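Local coordinates for protein dehydrogenase (Chromobacterium violaceum, PDB 3Q2I) that binds NADH and the UDP-linked acid of N-acetylglucosamine and probably oxidises that sugar on the way to 2,3-diacetamido-2,3-dideoxy-D-mannuronic acid, at residues I14-V19 with I78-T83; V209-A214 with Y339-D344; K133-N138 with A192-D197. All blocks are in the same frame, centred on the assembly; numbering follows the deposited sequence.

Interaction 1 of 3, residues I14-V19 with I78-T83. With NAI (1,4-dihydronicotinamide adenine dinucleotide), chain B.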
loop_
_atom_site.group_PDB
_atom_site.type_symbol
_atom_site.label_atom_id
_atom_site.label_comp_id
_atom_site.label_asym_id
_atom_site.label_seq_id
_atom_site.Cartn_x
_atom_site.Cartn_y
_atom_site.Cartn_z
ATOM N N ILE A 14 -30.846 -40.900 -22.699
ATOM C CA ILE A 14 -30.018 -40.400 -21.588
ATOM C C ILE A 14 -30.812 -40.259 -20.282
ATOM O O ILE A 14 -31.943 -39.767 -20.282
ATOM C CB ILE A 14 -29.431 -39.007 -21.923
ATOM C CG1 ILE A 14 -28.917 -38.968 -23.372
ATOM C CG2 ILE A 14 -28.359 -38.624 -20.884
ATOM C CD1 ILE A 14 -27.806 -40.009 -23.648
ATOM N N ARG A 15 -30.209 -40.683 -19.179
ATOM C CA ARG A 15 -30.871 -40.698 -17.900
ATOM C C ARG A 15 -30.402 -39.517 -17.046
ATOM O O ARG A 15 -29.189 -39.302 -16.943
ATOM C CB ARG A 15 -30.628 -42.033 -17.217
ATOM C CG ARG A 15 -31.196 -43.159 -18.103
ATOM C CD ARG A 15 -30.929 -44.513 -17.519
ATOM N NE ARG A 15 -29.563 -44.981 -17.731
ATOM C CZ ARG A 15 -29.185 -46.237 -17.510
ATOM N NH1 ARG A 15 -30.076 -47.120 -17.080
ATOM N NH2 ARG A 15 -27.928 -46.616 -17.711
ATOM N N PHE A 16 -31.360 -38.779 -16.497
ATOM C CA PHE A 16 -31.085 -37.625 -15.608
ATOM C C PHE A 16 -31.561 -37.875 -14.183
ATOM O O PHE A 16 -32.600 -38.506 -13.938
ATOM C CB PHE A 16 -31.787 -36.412 -16.186
ATOM C CG PHE A 16 -31.150 -35.866 -17.443
ATOM C CD1 PHE A 16 -30.164 -34.884 -17.369
ATOM C CD2 PHE A 16 -31.456 -36.389 -18.698
ATOM C CE1 PHE A 16 -29.575 -34.401 -18.520
ATOM C CE2 PHE A 16 -30.878 -35.903 -19.854
ATOM C CZ PHE A 16 -29.910 -34.922 -19.768
ATOM N N ALA A 17 -30.826 -37.366 -13.188
ATOM C CA ALA A 17 -31.363 -37.280 -11.836
ATOM C C ALA A 17 -31.294 -35.793 -11.464
ATOM O O ALA A 17 -30.489 -35.027 -12.061
ATOM C CB ALA A 17 -30.543 -38.093 -10.854
ATOM N N LEU A 18 -32.191 -35.359 -10.582
ATOM C CA LEU A 18 -32.178 -33.947 -10.215
ATOM C C LEU A 18 -32.248 -33.726 -8.708
ATOM O O LEU A 18 -32.993 -34.392 -7.992
ATOM C CB LEU A 18 -33.288 -33.173 -10.924
ATOM C CG LEU A 18 -33.602 -31.699 -10.596
ATOM C CD1 LEU A 18 -34.050 -30.928 -11.785
ATOM C CD2 LEU A 18 -34.494 -31.471 -9.374
ATOM N N VAL A 19 -31.457 -32.789 -8.189
ATOM C CA VAL A 19 -31.523 -32.485 -6.762
ATOM C C VAL A 19 -31.859 -31.013 -6.550
ATOM O O VAL A 19 -31.276 -30.134 -7.208
ATOM C CB VAL A 19 -30.220 -32.902 -6.005
ATOM C CG1 VAL A 19 -28.992 -32.292 -6.634
ATOM C CG2 VAL A 19 -30.311 -32.621 -4.529
ATOM N N ILE A 78 -26.382 -38.210 -15.857
ATOM C CA ILE A 78 -26.127 -36.833 -15.388
ATOM C C ILE A 78 -26.974 -36.501 -14.158
ATOM O O ILE A 78 -28.150 -36.864 -14.082
ATOM C CB ILE A 78 -26.522 -35.866 -16.485
ATOM C CG1 ILE A 78 -25.570 -36.116 -17.647
ATOM C CG2 ILE A 78 -26.565 -34.376 -15.930
ATOM C CD1 ILE A 78 -25.918 -35.408 -18.924
ATOM N N VAL A 79 -26.386 -35.804 -13.186
ATOM C CA VAL A 79 -27.078 -35.381 -11.967
ATOM C C VAL A 79 -27.177 -33.867 -12.078
ATOM O O VAL A 79 -26.162 -33.202 -12.338
ATOM C CB VAL A 79 -26.342 -35.745 -10.659
ATOM C CG1 VAL A 79 -27.104 -35.206 -9.426
ATOM C CG2 VAL A 79 -26.257 -37.274 -10.493
ATOM N N ILE A 80 -28.385 -33.336 -11.967
ATOM C CA ILE A 80 -28.656 -31.921 -12.231
ATOM C C ILE A 80 -28.748 -31.253 -10.856
ATOM O O ILE A 80 -29.419 -31.765 -9.941
ATOM C CB ILE A 80 -30.026 -31.750 -12.892
ATOM C CG1 ILE A 80 -30.068 -32.491 -14.247
ATOM C CG2 ILE A 80 -30.346 -30.296 -13.069
ATOM C CD1 ILE A 80 -31.486 -33.003 -14.598
ATOM N N LEU A 81 -28.030 -30.132 -10.672
ATOM C CA LEU A 81 -28.032 -29.452 -9.369
ATOM C C LEU A 81 -28.851 -28.156 -9.448
ATOM O O LEU A 81 -28.436 -27.180 -10.093
ATOM C CB LEU A 81 -26.576 -29.071 -8.992
ATOM C CG LEU A 81 -25.622 -30.252 -9.012
ATOM C CD1 LEU A 81 -24.223 -29.773 -8.489
ATOM C CD2 LEU A 81 -26.138 -31.373 -8.162
ATOM N N THR A 82 -30.046 -28.162 -8.855
ATOM C CA THR A 82 -30.935 -27.011 -8.860
ATOM C C THR A 82 -31.241 -26.612 -7.392
ATOM O O THR A 82 -32.324 -26.110 -7.049
ATOM C CB THR A 82 -32.237 -27.290 -9.675
ATOM O OG1 THR A 82 -32.740 -28.565 -9.270
ATOM C CG2 THR A 82 -32.023 -27.255 -11.170
ATOM N N THR A 83 -30.243 -26.796 -6.540
ATOM C CA THR A 83 -30.193 -26.384 -5.139
ATOM C C THR A 83 -29.679 -24.955 -4.974
ATOM O O THR A 83 -29.257 -24.321 -5.946
ATOM C CB THR A 83 -29.256 -27.312 -4.370
ATOM O OG1 THR A 83 -28.069 -27.543 -5.154
ATOM C CG2 THR A 83 -29.944 -28.684 -4.111
HETATM P PA NAI B . -35.429 -22.570 -4.573
HETATM O O1A NAI B . -35.241 -22.083 -3.195
HETATM O O2A NAI B . -36.830 -22.349 -5.297
HETATM O O5B NAI B . -35.112 -24.109 -4.737
HETATM C C5B NAI B . -34.591 -24.630 -3.547
HETATM C C4B NAI B . -34.675 -26.148 -3.619
HETATM O O4B NAI B . -33.503 -26.835 -3.148
HETATM C C3B NAI B . -35.739 -26.255 -2.525
HETATM O O3B NAI B . -36.843 -27.058 -2.967
HETATM C C2B NAI B . -34.975 -26.726 -1.276
HETATM O O2B NAI B . -35.756 -27.476 -0.354
HETATM C C1B NAI B . -33.923 -27.606 -1.991
HETATM N N9A NAI B . -32.796 -27.958 -1.159
HETATM C C8A NAI B . -32.091 -27.118 -0.330
HETATM N N7A NAI B . -31.103 -27.787 0.194
HETATM C C5A NAI B . -31.047 -29.057 -0.332
HETATM C C6A NAI B . -30.238 -30.196 -0.139
HETATM N N6A NAI B . -29.155 -30.192 0.714
HETATM N N1A NAI B . -30.535 -31.317 -0.818
HETATM C C2A NAI B . -31.575 -31.338 -1.627
HETATM N N3A NAI B . -32.387 -30.308 -1.858
HETATM C C4A NAI B . -32.149 -29.159 -1.191
HETATM O O3 NAI B . -34.325 -21.874 -5.485
HETATM P PN NAI B . -34.292 -21.715 -7.023
HETATM O O1N NAI B . -34.755 -20.346 -7.437
HETATM O O2N NAI B . -34.904 -22.894 -7.817
HETATM O O5D NAI B . -32.727 -21.498 -7.415
HETATM C C5D NAI B . -32.103 -22.758 -7.505
HETATM C C4D NAI B . -30.738 -22.652 -8.179
HETATM O O4D NAI B . -31.027 -22.289 -9.539
HETATM C C3D NAI B . -29.853 -21.477 -7.673
HETATM O O3D NAI B . -28.498 -21.903 -7.832
HETATM C C2D NAI B . -30.126 -20.356 -8.683
HETATM O O2D NAI B . -28.998 -19.503 -8.865
HETATM C C1D NAI B . -30.384 -21.120 -10.014
HETATM N N1N NAI B . -31.214 -20.384 -10.941
HETATM C C2N NAI B . -30.820 -20.245 -12.189
HETATM C C3N NAI B . -31.537 -19.482 -13.119
HETATM C C7N NAI B . -31.098 -19.363 -14.527
HETATM O O7N NAI B . -31.367 -18.440 -15.275
HETATM N N7N NAI B . -30.322 -20.340 -15.081
HETATM C C4N NAI B . -32.660 -18.778 -12.638
HETATM C C5N NAI B . -33.090 -19.042 -11.350
HETATM C C6N NAI B . -32.355 -19.837 -10.506
#
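Ile80 packs against Ala17, Leu18 and Phe16 together. Its beta carbon CB sits 3.4 Å from Ala17 O and also borders Leu18 CB. From there the chain forks. The CG2 branch, anti to the backbone N, reaches Leu18 CD1 at 4.0 Å; the other branch, with chi1 at -61°, sends CG1 past the Ala17 carbonyl toward the Phe16 ring. At the tip, Ile80 CD1 ends 3.6 Å from Phe16 CD1 and still lies close to Ala17 O. Ile78 lies beside the same ring, pointing the same way, with its own CD1 next to Phe16 CE1. Helix 25-34 and helix 304-315 close over this side, bringing Phe29 to Leu18 and Tyr308 to both Phe16 and Ile80.

The strands run parallel, joined by five backbone hydrogen bonds, the first from Ile78 N to Arg15 O and the last from Thr82 N to Val19 O (2.8 Å). They are the first and fourth strands of the NAD-binding Rossmann fold, neighbours at the middle of its sheet in the order 3-2-1-4-5-6, where the chain switches direction across the sheet and the cofactor sits at the carboxyl ends.

On the opposite face Ala17 and Val79 meet loosely, while Val19 and Leu81 are pressed together, Val19 CG1 lying 3.4 Å from Leu81 CD2, tighter than usual for two carbons. Val19 turns its other methyl, CG2, to the adenine, 3.4 Å from NAI C2A. Thr83 CG2 meets the same base at NAI C4A (3.7 Å), and its carbonyl comes up to the ribose of the nicotinamide half. Thr82 OG1, beyond Leu18 CD2, hydrogen-bonds to Gly20 O at the start of the glycine-rich turn.

Interaction 2 of 3, residues V209-A214 with Y339-D344. With NA (sodium ion), chain E.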
loop_
_atom_site.group_PDB
_atom_site.type_symbol
_atom_site.label_atom_id
_atom_site.label_comp_id
_atom_site.label_asym_id
_atom_site.label_seq_id
_atom_site.Cartn_x
_atom_site.Cartn_y
_atom_site.Cartn_z
ATOM N N VAL A 209 -10.623 -5.132 -12.876
ATOM C CA VAL A 209 -11.867 -4.433 -12.580
ATOM C C VAL A 209 -11.666 -3.533 -11.374
ATOM O O VAL A 209 -10.805 -3.773 -10.519
ATOM C CB VAL A 209 -13.005 -5.450 -12.282
ATOM C CG1 VAL A 209 -13.251 -6.354 -13.495
ATOM C CG2 VAL A 209 -12.690 -6.277 -11.025
ATOM N N GLN A 210 -12.577 -2.540 -11.256
ATOM C CA GLN A 210 -12.673 -1.687 -10.054
ATOM C C GLN A 210 -14.158 -1.553 -9.730
ATOM O O GLN A 210 -14.913 -1.094 -10.588
ATOM C CB GLN A 210 -12.177 -0.270 -10.385
ATOM C CG GLN A 210 -10.732 -0.279 -10.785
ATOM C CD GLN A 210 -10.301 0.985 -11.547
ATOM O OE1 GLN A 210 -9.121 1.297 -11.611
ATOM N NE2 GLN A 210 -11.261 1.699 -12.134
ATOM N N ALA A 211 -14.596 -1.948 -8.543
ATOM C CA ALA A 211 -16.029 -2.079 -8.274
ATOM C C ALA A 211 -16.458 -1.354 -7.002
ATOM O O ALA A 211 -15.632 -1.138 -6.105
ATOM C CB ALA A 211 -16.481 -3.536 -8.291
ATOM N N TYR A 212 -17.732 -0.914 -6.972
ATOM C CA TYR A 212 -18.384 -0.491 -5.739
ATOM C C TYR A 212 -19.681 -1.316 -5.671
ATOM O O TYR A 212 -20.335 -1.520 -6.690
ATOM C CB TYR A 212 -18.849 0.978 -5.738
ATOM C CG TYR A 212 -17.763 2.021 -5.739
ATOM C CD1 TYR A 212 -17.195 2.424 -4.545
ATOM C CD2 TYR A 212 -17.452 2.704 -6.904
ATOM C CE1 TYR A 212 -16.187 3.373 -4.552
ATOM C CE2 TYR A 212 -16.475 3.703 -6.905
ATOM C CZ TYR A 212 -15.909 4.059 -5.713
ATOM O OH TYR A 212 -14.893 4.999 -5.680
ATOM N N THR A 213 -19.970 -1.815 -4.476
ATOM C CA THR A 213 -21.310 -2.368 -4.273
ATOM C C THR A 213 -21.876 -1.933 -2.932
ATOM O O THR A 213 -21.164 -1.446 -2.066
ATOM C CB THR A 213 -21.258 -3.902 -4.258
ATOM O OG1 THR A 213 -20.523 -4.370 -3.141
ATOM C CG2 THR A 213 -20.720 -4.508 -5.542
ATOM N N ALA A 214 -23.201 -2.069 -2.781
ATOM C CA ALA A 214 -23.815 -1.551 -1.560
ATOM C C ALA A 214 -25.130 -2.278 -1.371
ATOM O O ALA A 214 -25.678 -2.774 -2.365
ATOM C CB ALA A 214 -24.097 -0.064 -1.722
ATOM N N TYR A 339 -16.151 -8.763 -6.510
ATOM C CA TYR A 339 -16.422 -8.815 -5.058
ATOM C C TYR A 339 -15.228 -8.461 -4.186
ATOM O O TYR A 339 -15.393 -7.707 -3.231
ATOM C CB TYR A 339 -17.112 -10.138 -4.666
ATOM C CG TYR A 339 -18.578 -10.255 -5.035
ATOM C CD1 TYR A 339 -19.277 -9.199 -5.620
ATOM C CD2 TYR A 339 -19.250 -11.450 -4.778
ATOM C CE1 TYR A 339 -20.660 -9.325 -5.932
ATOM C CE2 TYR A 339 -20.623 -11.565 -5.034
ATOM C CZ TYR A 339 -21.311 -10.493 -5.592
ATOM O OH TYR A 339 -22.692 -10.586 -5.874
ATOM N N LEU A 340 -14.051 -8.952 -4.557
ATOM C CA LEU A 340 -12.833 -8.560 -3.826
ATOM C C LEU A 340 -12.589 -7.053 -4.009
ATOM O O LEU A 340 -12.205 -6.371 -3.068
ATOM C CB LEU A 340 -11.643 -9.344 -4.366
ATOM C CG LEU A 340 -11.658 -10.826 -3.992
ATOM C CD1 LEU A 340 -10.636 -11.545 -4.875
ATOM C CD2 LEU A 340 -11.374 -10.967 -2.490
ATOM N N SER A 341 -12.772 -6.553 -5.222
ATOM C CA SER A 341 -12.480 -5.129 -5.477
ATOM C C SER A 341 -13.450 -4.249 -4.677
ATOM O O SER A 341 -13.030 -3.247 -4.070
ATOM C CB SER A 341 -12.703 -4.885 -6.978
ATOM O OG SER A 341 -12.545 -3.459 -7.209
ATOM N N ALA A 342 -14.741 -4.579 -4.673
ATOM C CA ALA A 342 -15.721 -3.801 -3.921
ATOM C C ALA A 342 -15.461 -3.881 -2.424
ATOM O O ALA A 342 -15.650 -2.902 -1.701
ATOM C CB ALA A 342 -17.133 -4.322 -4.196
ATOM N N ARG A 343 -15.025 -5.048 -1.951
ATOM C CA ARG A 343 -14.823 -5.206 -0.513
ATOM C C ARG A 343 -13.636 -4.338 -0.079
ATOM O O ARG A 343 -13.753 -3.633 0.931
ATOM C CB ARG A 343 -14.456 -6.667 -0.201
ATOM C CG ARG A 343 -14.324 -6.946 1.300
ATOM C CD ARG A 343 -13.749 -8.342 1.605
ATOM N NE ARG A 343 -12.368 -8.379 1.170
ATOM C CZ ARG A 343 -11.682 -9.518 1.078
ATOM N NH1 ARG A 343 -10.429 -9.515 0.649
ATOM N NH2 ARG A 343 -12.330 -10.666 1.289
ATOM N N ASP A 344 -12.531 -4.403 -0.816
ATOM C CA ASP A 344 -11.287 -3.794 -0.358
ATOM C C ASP A 344 -11.082 -2.399 -0.949
ATOM O O ASP A 344 -10.143 -1.683 -0.503
ATOM C CB ASP A 344 -10.100 -4.709 -0.698
ATOM C CG ASP A 344 -10.099 -5.992 0.131
ATOM O OD1 ASP A 344 -10.816 -6.031 1.157
ATOM O OD2 ASP A 344 -9.328 -6.897 -0.267
HETATM NA NA NA E . -19.676 -3.107 -1.110
HETATM O O HOH W 1 -17.871 -1.266 -2.394
HETATM O O HOH W 2 -18.980 -1.986 0.389
HETATM O O HOH W 3 -18.533 -5.242 -0.425
HETATM O O HOH W 4 -21.435 -4.455 -0.320
#
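Tyr212 and Ala342 bring their CA atoms to 4.6 Å where strand 209-214 and helix 339-344 cross at -64°. The axes approach to 6.2 Å, close enough for only small side chains in between: Ala211, Ser341 and Ala342.

Ser341 makes the direct polar link. A chi1 of 174° swings OG out beside the carbonyl carbon and across to the strand, where it accepts the amide of Ala211, Ala211 N to Ser341 OG being 2.9 Å. The bond is bent, 145° at the hydrogen. OG is also hydrogen-bonded to Arg346 O, so one hydroxyl ties the strand to the turn that follows the helix. Val209 is paired with Val348 of that short following strand; beyond it Ser341 takes over as partner for the strand edge.

One residue along, Ala342 runs close along the strand: its CA is 3.4 Å from Ala211 O, in a CA-H...O contact, and its CB meets Thr213 OG1 at 3.6 Å as well as Thr213 CG2. Two residues on from Ala211, the amide of Thr213 is reached through water: Thr213 N donates to a water at 3.0 Å, and that water donates to Ala342 O near the helix's end.

This same water, at a long distance, joins a sodium ion that Thr213 chelates through Thr213 O at 2.4 Å and Thr213 OG1 at 2.5 Å. Further waters fill out the shell, one of them modelled doubtfully close.

Gln210 and Tyr212 point away from the helix, and Tyr212 OH is hydrogen-bonded to Ser208 OG of a second subunit. A sheet with helices on one face and a neighbouring subunit on the other is characteristic of the C-terminal alpha/beta domain in this oxidoreductase family, and strand 206-214 and helix 325-344 are part of that arrangement.

Interaction 3 of 3, residues K133-N138 with A192-D197. With NAI (1,4-dihydronicotinamide adenine dinucleotide), chain B.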
loop_
_atom_site.group_PDB
_atom_site.type_symbol
_atom_site.label_atom_id
_atom_site.label_comp_id
_atom_site.label_asym_id
_atom_site.label_seq_id
_atom_site.Cartn_x
_atom_site.Cartn_y
_atom_site.Cartn_z
ATOM N N LYS A 133 -25.769 -21.970 -18.737
ATOM C CA LYS A 133 -25.797 -20.584 -19.233
ATOM C C LYS A 133 -26.753 -20.535 -20.438
ATOM O O LYS A 133 -26.354 -20.413 -21.611
ATOM C CB LYS A 133 -24.381 -20.135 -19.623
ATOM C CG LYS A 133 -23.447 -19.904 -18.440
ATOM C CD LYS A 133 -22.014 -19.581 -18.866
ATOM C CE LYS A 133 -21.106 -19.433 -17.632
ATOM N NZ LYS A 133 -21.349 -18.031 -17.119
ATOM N N GLN A 134 -28.037 -20.548 -20.116
ATOM C CA GLN A 134 -29.044 -20.771 -21.161
ATOM C C GLN A 134 -29.319 -19.524 -21.992
ATOM O O GLN A 134 -29.901 -19.609 -23.081
ATOM C CB GLN A 134 -30.281 -21.424 -20.535
ATOM C CG GLN A 134 -31.304 -20.480 -19.922
ATOM C CD GLN A 134 -30.876 -19.933 -18.594
ATOM O OE1 GLN A 134 -29.818 -20.287 -18.078
ATOM N NE2 GLN A 134 -31.727 -19.106 -18.002
ATOM N N ASN A 135 -28.900 -18.353 -21.528
ATOM C CA ASN A 135 -29.150 -17.104 -22.274
ATOM C C ASN A 135 -28.293 -16.871 -23.514
ATOM O O ASN A 135 -28.615 -16.048 -24.368
ATOM C CB ASN A 135 -28.969 -15.900 -21.319
ATOM C CG ASN A 135 -30.223 -15.070 -21.118
ATOM O OD1 ASN A 135 -31.351 -15.578 -21.168
ATOM N ND2 ASN A 135 -30.027 -13.776 -20.782
ATOM N N ARG A 136 -27.134 -17.535 -23.575
ATOM C CA ARG A 136 -26.164 -17.342 -24.640
ATOM C C ARG A 136 -26.800 -17.649 -26.001
ATOM O O ARG A 136 -26.436 -17.043 -26.987
ATOM C CB ARG A 136 -24.972 -18.287 -24.456
ATOM C CG ARG A 136 -24.025 -17.868 -23.328
ATOM C CD ARG A 136 -22.722 -18.602 -23.527
ATOM N NE ARG A 136 -21.826 -18.158 -22.447
ATOM C CZ ARG A 136 -20.601 -18.648 -22.302
ATOM N NH1 ARG A 136 -20.148 -19.576 -23.146
ATOM N NH2 ARG A 136 -19.818 -18.244 -21.300
ATOM N N ARG A 137 -27.752 -18.576 -26.011
ATOM C CA ARG A 137 -28.367 -18.913 -27.309
ATOM C C ARG A 137 -29.557 -18.040 -27.664
ATOM O O ARG A 137 -30.173 -18.233 -28.713
ATOM C CB ARG A 137 -28.699 -20.403 -27.397
ATOM C CG ARG A 137 -27.473 -21.279 -27.639
ATOM C CD ARG A 137 -27.140 -21.368 -29.125
ATOM N NE ARG A 137 -25.781 -21.863 -29.349
ATOM C CZ ARG A 137 -25.228 -22.072 -30.541
ATOM N NH1 ARG A 137 -25.904 -21.826 -31.654
ATOM N NH2 ARG A 137 -23.987 -22.537 -30.618
ATOM N N ASN A 138 -29.838 -17.014 -26.865
ATOM C CA ASN A 138 -30.840 -16.042 -27.277
ATOM C C ASN A 138 -30.476 -15.447 -28.635
ATOM O O ASN A 138 -29.310 -15.233 -28.939
ATOM C CB ASN A 138 -30.973 -14.942 -26.221
ATOM C CG ASN A 138 -31.635 -15.442 -24.955
ATOM O OD1 ASN A 138 -31.861 -16.633 -24.781
ATOM N ND2 ASN A 138 -31.966 -14.516 -24.038
ATOM N N ALA A 192 -27.933 -10.562 -12.032
ATOM C CA ALA A 192 -27.362 -10.156 -13.299
ATOM C C ALA A 192 -26.265 -11.081 -13.849
ATOM O O ALA A 192 -25.482 -10.661 -14.708
ATOM C CB ALA A 192 -26.840 -8.707 -13.149
ATOM N N SER A 193 -26.132 -12.310 -13.337
ATOM C CA SER A 193 -25.013 -13.144 -13.716
ATOM C C SER A 193 -24.951 -13.456 -15.212
ATOM O O SER A 193 -23.863 -13.634 -15.728
ATOM C CB SER A 193 -24.911 -14.420 -12.874
ATOM O OG SER A 193 -26.123 -15.112 -13.042
ATOM N N HIS A 194 -26.089 -13.503 -15.884
ATOM C CA HIS A 194 -26.084 -13.771 -17.333
ATOM C C HIS A 194 -25.549 -12.585 -18.131
ATOM O O HIS A 194 -25.278 -12.700 -19.321
ATOM C CB HIS A 194 -27.495 -14.168 -17.840
ATOM C CG HIS A 194 -28.024 -15.467 -17.300
ATOM N ND1 HIS A 194 -27.461 -16.684 -17.606
ATOM C CD2 HIS A 194 -29.142 -15.748 -16.589
ATOM C CE1 HIS A 194 -28.146 -17.655 -17.022
ATOM N NE2 HIS A 194 -29.177 -17.112 -16.400
ATOM N N TYR A 195 -25.485 -11.411 -17.489
ATOM C CA TYR A 195 -24.922 -10.220 -18.107
ATOM C C TYR A 195 -23.436 -10.102 -17.772
ATOM O O TYR A 195 -22.649 -9.723 -18.636
ATOM C CB TYR A 195 -25.694 -8.966 -17.667
ATOM C CG TYR A 195 -27.135 -8.964 -18.142
ATOM C CD1 TYR A 195 -27.556 -8.167 -19.207
ATOM C CD2 TYR A 195 -28.081 -9.736 -17.487
ATOM C CE1 TYR A 195 -28.874 -8.193 -19.630
ATOM C CE2 TYR A 195 -29.418 -9.778 -17.928
ATOM C CZ TYR A 195 -29.781 -9.001 -19.007
ATOM O OH TYR A 195 -31.103 -9.075 -19.474
ATOM N N VAL A 196 -23.049 -10.466 -16.549
ATOM C CA VAL A 196 -21.620 -10.580 -16.229
ATOM C C VAL A 196 -20.965 -11.519 -17.230
ATOM O O VAL A 196 -19.831 -11.295 -17.695
ATOM C CB VAL A 196 -21.349 -11.074 -14.755
ATOM C CG1 VAL A 196 -19.832 -11.279 -14.570
ATOM C CG2 VAL A 196 -21.933 -10.034 -13.790
ATOM N N ASP A 197 -21.702 -12.595 -17.560
ATOM C CA ASP A 197 -21.188 -13.578 -18.495
ATOM C C ASP A 197 -20.775 -12.941 -19.814
ATOM O O ASP A 197 -19.880 -13.446 -20.485
ATOM C CB ASP A 197 -22.267 -14.629 -18.757
ATOM C CG ASP A 197 -21.811 -15.750 -19.642
ATOM O OD1 ASP A 197 -20.782 -16.367 -19.340
ATOM O OD2 ASP A 197 -22.531 -16.039 -20.631
HETATM P PA NAI B . -35.429 -22.570 -4.573
HETATM O O1A NAI B . -35.241 -22.083 -3.195
HETATM O O2A NAI B . -36.830 -22.349 -5.297
HETATM O O5B NAI B . -35.112 -24.109 -4.737
HETATM C C5B NAI B . -34.591 -24.630 -3.547
HETATM C C4B NAI B . -34.675 -26.148 -3.619
HETATM O O4B NAI B . -33.503 -26.835 -3.148
HETATM C C3B NAI B . -35.739 -26.255 -2.525
HETATM O O3B NAI B . -36.843 -27.058 -2.967
HETATM C C2B NAI B . -34.975 -26.726 -1.276
HETATM O O2B NAI B . -35.756 -27.476 -0.354
HETATM C C1B NAI B . -33.923 -27.606 -1.991
HETATM N N9A NAI B . -32.796 -27.958 -1.159
HETATM C C8A NAI B . -32.091 -27.118 -0.330
HETATM N N7A NAI B . -31.103 -27.787 0.194
HETATM C C5A NAI B . -31.047 -29.057 -0.332
HETATM C C6A NAI B . -30.238 -30.196 -0.139
HETATM N N6A NAI B . -29.155 -30.192 0.714
HETATM N N1A NAI B . -30.535 -31.317 -0.818
HETATM C C2A NAI B . -31.575 -31.338 -1.627
HETATM N N3A NAI B . -32.387 -30.308 -1.858
HETATM C C4A NAI B . -32.149 -29.159 -1.191
HETATM O O3 NAI B . -34.325 -21.874 -5.485
HETATM P PN NAI B . -34.292 -21.715 -7.023
HETATM O O1N NAI B . -34.755 -20.346 -7.437
HETATM O O2N NAI B . -34.904 -22.894 -7.817
HETATM O O5D NAI B . -32.727 -21.498 -7.415
HETATM C C5D NAI B . -32.103 -22.758 -7.505
HETATM C C4D NAI B . -30.738 -22.652 -8.179
HETATM O O4D NAI B . -31.027 -22.289 -9.539
HETATM C C3D NAI B . -29.853 -21.477 -7.673
HETATM O O3D NAI B . -28.498 -21.903 -7.832
HETATM C C2D NAI B . -30.126 -20.356 -8.683
HETATM O O2D NAI B . -28.998 -19.503 -8.865
HETATM C C1D NAI B . -30.384 -21.120 -10.014
HETATM N N1N NAI B . -31.214 -20.384 -10.941
HETATM C C2N NAI B . -30.820 -20.245 -12.189
HETATM C C3N NAI B . -31.537 -19.482 -13.119
HETATM C C7N NAI B . -31.098 -19.363 -14.527
HETATM O O7N NAI B . -31.367 -18.440 -15.275
HETATM N N7N NAI B . -30.322 -20.340 -15.081
HETATM C C4N NAI B . -32.660 -18.778 -12.638
HETATM C C5N NAI B . -33.090 -19.042 -11.350
HETATM C C6N NAI B . -32.355 -19.837 -10.506
HETATM O O HOH W 5 -26.536 -17.441 -20.024
HETATM O O HOH W 6 -27.698 -11.801 -20.624
#
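Asp197 is held by two positive groups from the loop, Arg136 and Lys133, in a salt-bridge network. Arg136 comes side-on with its chain extended: NE to Asp197 OD2 is 2.9 Å and NH2 to Asp197 OD1 is likewise 2.9 Å. Both bonds are nearly straight and use the syn lone pairs, and the guanidinium and carboxylate planes are 11° apart, nearly coplanar. Lys133 arrives differently. A bend at its last torsion (chi4 -81°) brings NZ above the carboxylate plane, 2.8 Å from Asp197 OD1, so that oxygen takes two donors. Lys133 NZ is also hydrogen-bonded to Ser331 OG, and Arg136 NH2 also forms a salt bridge with Glu327.

A second set of hydrogen bonds converges on the nicotinamide carboxamide. Gln134 pairs with it in both directions, NAI N7N to Gln134 OE1 at 3.0 Å and Gln134 NE2 to NAI O7N at 2.8 Å. His194 NE2 is a second donor to NAI O7N, at 2.8 Å, with the carboxamide at the ring's edge. Together they fix the rotation of the amide.

Two waters bridge the segments, each pairing a backbone atom with a side-chain atom: one joins Asn135 N to His194 ND1, the other, weakly, Asn135 ND2 to His194 O.

Gln134 OE1 touches His194 CE1 at 3.3 Å, amide and ring 87° apart. Asn135 CB comes obliquely to the imidazole, and Asn135 ND2 lies near His194 CB.

Asn135, His194 and Tyr195 also touch the UDP-sugar acid: the loop after the last Rossmann strand and helix 193-203 of the C-terminal domain line the pocket that holds nicotinamide and UDP-sugar together, probably the active site.

The dinucleotide joins interaction 1 to interaction 3: its adenine end and the nicotinamide ribose rest on the strand ends at 14-19 and 78-83, while its nicotinamide carboxamide is gripped by 133-138 with 192-197. Their centres are 21 Å apart, and the nearest atoms about 10 Å, with no direct touch. Interaction 3 also borders the UDP-sugar, whereas interaction 1 stands back from it. Interaction 2 belongs to the other side of the chain, 34 Å from interaction 1 between centres. It lies nearer to interaction 3, 21 Å between centres and about 8 Å between nearest atoms, and follows it directly in sequence, since helix 193-203 leads into strand 206-214.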